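Local coordinates for autoinducer 2-binding protein LsrB (Clostridium saccharobutylicum DSM 13864, PDB 6DSP) that binds the quorum-sensing signal autoinducer-2, here held as its cyclic tetrahydroxytetrahydrofuran form, and serves as an LsrB-type receptor for it, at residues G305-P317 with S322-R334. Residues are numbered along the deposited sequence; the frame is centred on the assembly and turned at random.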
ATOM      1  N   GLY A 305      12.480  13.251 -11.068  1.00 27.84           N
ATOM      2  CA  GLY A 305      13.395  13.928 -10.187  1.00 27.82           C
ATOM      3  C   GLY A 305      14.471  12.972  -9.738  1.00 27.39           C
ATOM      4  O   GLY A 305      14.559  11.829 -10.200  1.00 27.36           O
ATOM      5  N   THR A 306      15.299  13.460  -8.827  1.00 27.59           N
ATOM      6  CA  THR A 306      16.440  12.709  -8.337  1.00 27.94           C
ATOM      7  C   THR A 306      16.020  11.941  -7.096  1.00 27.09           C
ATOM      8  O   THR A 306      15.412  12.505  -6.183  1.00 28.68           O
ATOM      9  CB  THR A 306      17.573  13.677  -7.999  1.00 29.42           C
ATOM     10  OG1 THR A 306      17.958  14.359  -9.192  1.00 30.73           O
ATOM     11  CG2 THR A 306      18.750  12.923  -7.450  1.00 29.40           C
ATOM     12  N   VAL A 307      16.332  10.654  -7.072  1.00 24.25           N
ATOM     13  CA  VAL A 307      16.015   9.805  -5.934  1.00 23.24           C
ATOM     14  C   VAL A 307      17.311   9.347  -5.291  1.00 22.82           C
ATOM     15  O   VAL A 307      18.360   9.273  -5.942  1.00 23.98           O
ATOM     16  CB  VAL A 307      15.121   8.610  -6.321  1.00 23.83           C
ATOM     17  CG1 VAL A 307      13.877   9.133  -7.005  1.00 23.68           C
ATOM     18  CG2 VAL A 307      15.870   7.627  -7.209  1.00 25.19           C
ATOM     19  N   GLU A 308      17.241   9.054  -3.993  1.00 21.94           N
ATOM     20  CA  GLU A 308      18.381   8.541  -3.246  1.00 22.56           C
ATOM     21  C   GLU A 308      18.062   7.128  -2.781  1.00 19.91           C
ATOM     22  O   GLU A 308      17.001   6.892  -2.195  1.00 20.18           O
ATOM     23  CB  GLU A 308      18.713   9.441  -2.045  1.00 26.36           C
ATOM     24  CG  GLU A 308      19.948   8.958  -1.302  1.00 30.33           C
ATOM     25  CD  GLU A 308      20.194   9.708  -0.020  1.00 34.40           C
ATOM     26  OE1 GLU A 308      19.515  10.730   0.200  1.00 35.68           O
ATOM     27  OE2 GLU A 308      21.062   9.268   0.773  1.00 35.75           O
ATOM     28  N   VAL A 309      18.974   6.193  -3.028  1.00 17.37           N
ATOM     29  CA  VAL A 309      18.774   4.823  -2.551  1.00 16.32           C
ATOM     30  C   VAL A 309      19.174   4.749  -1.083  1.00 16.27           C
ATOM     31  O   VAL A 309      20.312   5.060  -0.719  1.00 17.61           O
ATOM     32  CB  VAL A 309      19.567   3.813  -3.387  1.00 16.57           C
ATOM     33  CG1 VAL A 309      19.270   2.371  -2.938  1.00 16.71           C
ATOM     34  CG2 VAL A 309      19.227   3.992  -4.864  1.00 17.29           C
ATOM     35  N   MET A 310      18.239   4.321  -0.240  1.00 15.93           N
ATOM     36  CA  MET A 310      18.387   4.239   1.206  1.00 15.95           C
ATOM     37  C   MET A 310      18.637   2.808   1.644  1.00 14.92           C
ATOM     38  O   MET A 310      18.280   1.860   0.934  1.00 14.91           O
ATOM     39  CB  MET A 310      17.103   4.720   1.900  1.00 19.01           C
ATOM     40  CG  MET A 310      16.550   6.005   1.316  1.00 22.96           C
ATOM     41  SD  MET A 310      17.727   7.356   1.337  1.00 27.70           S
ATOM     42  CE  MET A 310      17.895   7.534   3.099  1.00 30.13           C
ATOM     43  N   PRO A 311      19.207   2.586   2.826  1.00 15.16           N
ATOM     44  CA  PRO A 311      19.351   1.204   3.323  1.00 14.76           C
ATOM     45  C   PRO A 311      18.001   0.560   3.600  1.00 13.95           C
ATOM     46  O   PRO A 311      17.002   1.228   3.878  1.00 14.48           O
ATOM     47  CB  PRO A 311      20.147   1.372   4.625  1.00 17.18           C
ATOM     48  CG  PRO A 311      20.074   2.749   4.967  1.00 19.30           C
ATOM     49  CD  PRO A 311      19.730   3.582   3.773  1.00 17.48           C
ATOM     50  N   ASN A 312      18.001  -0.773   3.561  1.00 13.73           N
ATOM     51  CA  ASN A 312      16.775  -1.528   3.808  1.00 14.10           C
ATOM     52  C   ASN A 312      16.176  -1.211   5.176  1.00 13.73           C
ATOM     53  O   ASN A 312      14.948  -1.281   5.356  1.00 13.78           O
ATOM     54  CB  ASN A 312      17.075  -3.014   3.725  1.00 14.28           C
ATOM     55  CG  ASN A 312      17.311  -3.453   2.303  1.00 14.62           C
ATOM     56  OD1 ASN A 312      16.711  -2.921   1.366  1.00 15.06           O
ATOM     57  ND2 ASN A 312      18.207  -4.403   2.137  1.00 15.98           N
ATOM     58  N   SER A 313      17.017  -0.856   6.150  1.00 14.54           N
ATOM     59  CA  SER A 313      16.510  -0.614   7.486  1.00 15.39           C
ATOM     60  C   SER A 313      15.656   0.655   7.598  1.00 15.92           C
ATOM     61  O   SER A 313      15.020   0.832   8.645  1.00 16.74           O
ATOM     62  CB  SER A 313      17.669  -0.569   8.477  1.00 16.65           C
ATOM     63  OG  SER A 313      18.611   0.416   8.111  1.00 17.70           O
ATOM     64  N   VAL A 314      15.547   1.497   6.555  1.00 15.71           N
ATOM     65  CA  VAL A 314      14.546   2.568   6.628  1.00 16.15           C
ATOM     66  C   VAL A 314      13.129   2.026   6.725  1.00 15.86           C
ATOM     67  O   VAL A 314      12.230   2.730   7.206  1.00 16.81           O
ATOM     68  CB  VAL A 314      14.683   3.602   5.481  1.00 16.51           C
ATOM     69  CG1 VAL A 314      16.070   4.206   5.433  1.00 18.67           C
ATOM     70  CG2 VAL A 314      14.241   3.043   4.105  1.00 15.91           C
ATOM     71  N   LEU A 315      12.888   0.799   6.255  1.00 15.64           N
ATOM     72  CA  LEU A 315      11.563   0.198   6.361  1.00 15.88           C
ATOM     73  C   LEU A 315      11.422  -0.782   7.529  1.00 16.44           C
ATOM     74  O   LEU A 315      10.305  -1.257   7.785  1.00 18.39           O
ATOM     75  CB  LEU A 315      11.190  -0.513   5.050  1.00 15.62           C
ATOM     76  CG  LEU A 315      11.104   0.372   3.788  1.00 15.21           C
ATOM     77  CD1 LEU A 315      10.635  -0.468   2.607  1.00 15.02           C
ATOM     78  CD2 LEU A 315      10.180   1.552   3.979  1.00 15.68           C
ATOM     79  N   ASP A 316      12.502  -1.114   8.219  1.00 16.54           N
ATOM     80  CA  ASP A 316      12.483  -2.096   9.304  1.00 17.63           C
ATOM     81  C   ASP A 316      13.826  -1.963  10.000  1.00 18.16           C
ATOM     82  O   ASP A 316      14.830  -2.333   9.422  1.00 18.05           O
ATOM     83  CB  ASP A 316      12.328  -3.524   8.745  1.00 19.87           C
ATOM     84  CG  ASP A 316      12.291  -4.585   9.851  1.00 22.72           C
ATOM     85  OD1 ASP A 316      12.618  -4.260  11.017  1.00 22.14           O
ATOM     86  OD2 ASP A 316      11.902  -5.738   9.569  1.00 25.85           O
ATOM     87  N   PRO A 317      13.880  -1.446  11.226  1.00 19.16           N
ATOM     88  CA  PRO A 317      15.179  -1.236  11.863  1.00 20.41           C
ATOM     89  C   PRO A 317      15.953  -2.522  12.070  1.00 19.93           C
ATOM     90  O   PRO A 317      17.167  -2.453  12.266  1.00 20.82           O
ATOM     91  CB  PRO A 317      14.810  -0.580  13.198  1.00 21.45           C
ATOM     92  CG  PRO A 317      13.404  -0.266  13.141  1.00 22.65           C
ATOM     93  CD  PRO A 317      12.743  -0.985  12.039  1.00 20.83           C
ATOM     94  N   SER A 322      23.908  -5.134   5.291  1.00 15.12           N
ATOM     95  CA  SER A 322      25.242  -5.540   4.853  1.00 14.91           C
ATOM     96  C   SER A 322      25.439  -5.451   3.344  1.00 16.50           C
ATOM     97  O   SER A 322      26.522  -5.088   2.892  1.00 19.20           O
ATOM     98  CB  SER A 322      25.557  -6.963   5.332  1.00 15.34           C
ATOM     99  OG  SER A 322      25.566  -7.044   6.735  1.00 16.48           O
ATOM    100  N   ASP A 323      24.412  -5.760   2.548  1.00 16.07           N
ATOM    101  CA  ASP A 323      24.534  -5.779   1.085  1.00 16.95           C
ATOM    102  C   ASP A 323      24.101  -4.422   0.529  1.00 17.14           C
ATOM    103  O   ASP A 323      22.910  -4.106   0.491  1.00 16.86           O
ATOM    104  CB  ASP A 323      23.675  -6.907   0.518  1.00 18.14           C
ATOM    105  CG  ASP A 323      23.725  -6.996  -0.989  1.00 19.97           C
ATOM    106  OD1 ASP A 323      24.435  -6.218  -1.664  1.00 19.56           O
ATOM    107  OD2 ASP A 323      23.040  -7.904  -1.504  1.00 22.91           O
ATOM    108  N   THR A 324      25.060  -3.618   0.088  1.00 19.08           N
ATOM    109  CA  THR A 324      24.684  -2.298  -0.390  1.00 20.26           C
ATOM    110  C   THR A 324      24.086  -2.315  -1.789  1.00 19.21           C
ATOM    111  O   THR A 324      23.724  -1.250  -2.282  1.00 20.01           O
ATOM    112  CB  THR A 324      25.846  -1.311  -0.337  1.00 23.07           C
ATOM    113  OG1 THR A 324      26.852  -1.812  -1.197  1.00 24.50           O
ATOM    114  CG2 THR A 324      26.394  -1.146   1.086  1.00 24.29           C
ATOM    115  N   SER A 325      23.949  -3.480  -2.435  1.00 18.23           N
ATOM    116  CA  SER A 325      23.219  -3.555  -3.695  1.00 18.94           C
ATOM    117  C   SER A 325      21.726  -3.746  -3.475  1.00 16.60           C
ATOM    118  O   SER A 325      20.974  -3.882  -4.450  1.00 17.97           O
ATOM    119  CB  SER A 325      23.734  -4.694  -4.562  1.00 23.90           C
ATOM    120  OG  SER A 325      23.411  -5.969  -4.026  1.00 28.39           O
ATOM    121  N   SER A 326      21.275  -3.738  -2.225  1.00 14.62           N
ATOM    122  CA  SER A 326      19.870  -3.952  -1.891  1.00 13.98           C
ATOM    123  C   SER A 326      19.417  -2.731  -1.101  1.00 13.89           C
ATOM    124  O   SER A 326      20.022  -2.421  -0.072  1.00 15.05           O
ATOM    125  CB  SER A 326      19.742  -5.232  -1.061  1.00 14.73           C
ATOM    126  OG  SER A 326      18.405  -5.388  -0.610  1.00 15.49           O
ATOM    127  N   GLY A 327      18.383  -2.038  -1.560  1.00 13.66           N
ATOM    128  CA  GLY A 327      17.985  -0.816  -0.890  1.00 13.12           C
ATOM    129  C   GLY A 327      16.597  -0.347  -1.273  1.00 12.87           C
ATOM    130  O   GLY A 327      15.862  -1.030  -1.998  1.00 13.10           O
ATOM    131  N   VAL A 328      16.255   0.850  -0.790  1.00 12.91           N
ATOM    132  CA  VAL A 328      14.888   1.367  -0.832  1.00 13.10           C
ATOM    133  C   VAL A 328      14.893   2.794  -1.364  1.00 13.54           C
ATOM    134  O   VAL A 328      15.711   3.624  -0.941  1.00 15.21           O
ATOM    135  CB  VAL A 328      14.289   1.346   0.598  1.00 13.60           C
ATOM    136  CG1 VAL A 328      12.921   2.043   0.650  1.00 14.34           C
ATOM    137  CG2 VAL A 328      14.226  -0.066   1.157  1.00 13.43           C
ATOM    138  N   VAL A 329      13.934   3.109  -2.234  1.00 13.46           N
ATOM    139  CA  VAL A 329      13.649   4.484  -2.635  1.00 14.08           C
ATOM    140  C   VAL A 329      12.308   4.847  -2.014  1.00 14.02           C
ATOM    141  O   VAL A 329      11.341   4.092  -2.148  1.00 13.98           O
ATOM    142  CB  VAL A 329      13.596   4.607  -4.167  1.00 15.16           C
ATOM    143  CG1 VAL A 329      13.057   5.958  -4.579  1.00 15.95           C
ATOM    144  CG2 VAL A 329      14.983   4.361  -4.755  1.00 15.63           C
ATOM    145  N   LEU A 330      12.255   5.984  -1.314  1.00 14.93           N
ATOM    146  CA  LEU A 330      11.045   6.457  -0.643  1.00 16.13           C
ATOM    147  C   LEU A 330      10.370   7.571  -1.439  1.00 16.52           C
ATOM    148  O   LEU A 330      11.031   8.523  -1.872  1.00 17.12           O
ATOM    149  CB  LEU A 330      11.423   7.010   0.742  1.00 17.18           C
ATOM    150  CG  LEU A 330      11.825   5.926   1.754  1.00 19.06           C
ATOM    151  CD1 LEU A 330      12.550   6.513   2.970  1.00 19.65           C
ATOM    152  CD2 LEU A 330      10.617   5.090   2.170  1.00 20.41           C
ATOM    153  N   LEU A 331       9.040   7.509  -1.558  1.00 16.10           N
ATOM    154  CA  LEU A 331       8.321   8.653  -2.099  1.00 16.68           C
ATOM    155  C   LEU A 331       8.486   9.854  -1.169  1.00 18.35           C
ATOM    156  O   LEU A 331       8.437   9.702   0.063  1.00 18.41           O
ATOM    157  CB  LEU A 331       6.835   8.333  -2.186  1.00 17.06           C
ATOM    158  CG  LEU A 331       6.433   7.287  -3.219  1.00 18.42           C
ATOM    159  CD1 LEU A 331       4.919   7.262  -3.279  1.00 18.43           C
ATOM    160  CD2 LEU A 331       7.043   7.571  -4.592  1.00 19.55           C
ATOM    161  N   PRO A 332       8.640  11.061  -1.719  1.00 20.07           N
ATOM    162  CA  PRO A 332       8.831  12.241  -0.872  1.00 21.00           C
ATOM    163  C   PRO A 332       7.584  12.740  -0.174  1.00 21.79           C
ATOM    164  O   PRO A 332       7.704  13.540   0.760  1.00 23.53           O
ATOM    165  CB  PRO A 332       9.346  13.300  -1.859  1.00 21.49           C
ATOM    166  CG  PRO A 332       8.808  12.900  -3.169  1.00 21.71           C
ATOM    167  CD  PRO A 332       8.831  11.373  -3.146  1.00 20.89           C
ATOM    168  N   GLU A 333       6.391  12.348  -0.596  1.00 21.10           N
ATOM    169  CA  GLU A 333       5.224  12.893   0.074  1.00 23.03           C
ATOM    170  C   GLU A 333       4.077  11.901   0.046  1.00 19.23           C
ATOM    171  O   GLU A 333       4.018  11.011  -0.806  1.00 18.94           O
ATOM    172  CB  GLU A 333       4.797  14.269  -0.447  1.00 30.52           C
ATOM    173  CG  GLU A 333       4.024  14.233  -1.719  1.00 38.01           C
ATOM    174  CD  GLU A 333       3.795  15.632  -2.275  1.00 44.74           C
ATOM    175  OE1 GLU A 333       4.406  16.590  -1.757  1.00 47.06           O
ATOM    176  OE2 GLU A 333       3.012  15.766  -3.242  1.00 47.20           O
ATOM    177  N   ARG A 334       3.204  12.028   1.030  1.00 17.18           N
ATOM    178  CA  ARG A 334       1.916  11.361   1.092  1.00 16.52           C
ATOM    179  C   ARG A 334       0.826  12.425   1.126  1.00 16.83           C
ATOM    180  O   ARG A 334       1.098  13.611   1.365  1.00 19.37           O
ATOM    181  CB  ARG A 334       1.849  10.405   2.295  1.00 16.87           C
ATOM    182  CG  ARG A 334       2.829   9.234   2.125  1.00 16.89           C
ATOM    183  CD  ARG A 334       3.713   9.020   3.345  1.00 18.28           C
ATOM    184  NE  ARG A 334       4.644  10.124   3.527  1.00 19.65           N
ATOM    185  CZ  ARG A 334       5.783  10.270   2.862  1.00 20.22           C
ATOM    186  NH1 ARG A 334       6.176   9.385   1.948  1.00 19.51           N
ATOM    187  NH2 ARG A 334       6.534  11.333   3.110  1.00 22.37           N
TER
HETATM  188  O   HOH W   1      14.632   7.669  -1.200  1.00 18.59           O
HETATM  189  O   HOH W   2      20.433  -2.000   2.574  1.00 15.21           O
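Val328 packs against Val314, in the short 3-10 segment that follows strand 305-311, and against Leu315 next to it in sequence. CG2 of Val314 meets CG1 of Val328 at 3.8 Å, the two side chains running past each other in opposite directions. Leu315 slants across the same valine, its CD1 equally near both methyls, while CD2 goes on to meet Leu330 CD2. Leu330 CD1 also touches Val314 CG2, which closes an apolar cluster of four residues. Leu315 and Leu330 both carry on to Ser123 of strand 120-123.

Alongside this cluster the backbones pair antiparallel. Met310 and Val328 form a hydrogen-bonded pair: Met310 N gives Val328 O a bond of 2.7 Å, and Val328 N returns one of 2.8 Å to Met310 O. Toward Glu308 the strands splay apart, and a water bridges the gap, donating to Glu308 O and accepting from Leu330 N. These are neighbouring strands of the mixed sheet in one lobe of a periplasmic binding protein fold; strand 327-330 lies between 120-123 and 305-311, and the AI-2 ligand is about 12 Å from the Leu315 side chain.

On the other side of the sheet Val307 and Val329 meet nearly at right angles, CB of Val307 3.8 Å from CG1 of Val329, and both rest on Met279 of helix 273-288.

At the far end Asn312 has CG beside its own backbone N (chi1 -73°), which carries the amide across to Ser326. ND2 gives Ser326 OG a nearly straight bond of 2.9 Å (166°), lying in the amide plane. OD1 accepts from Arg118, so both ends of the buried amide are engaged and its flip is fixed. A second water links Asn312 N to Ser326 O.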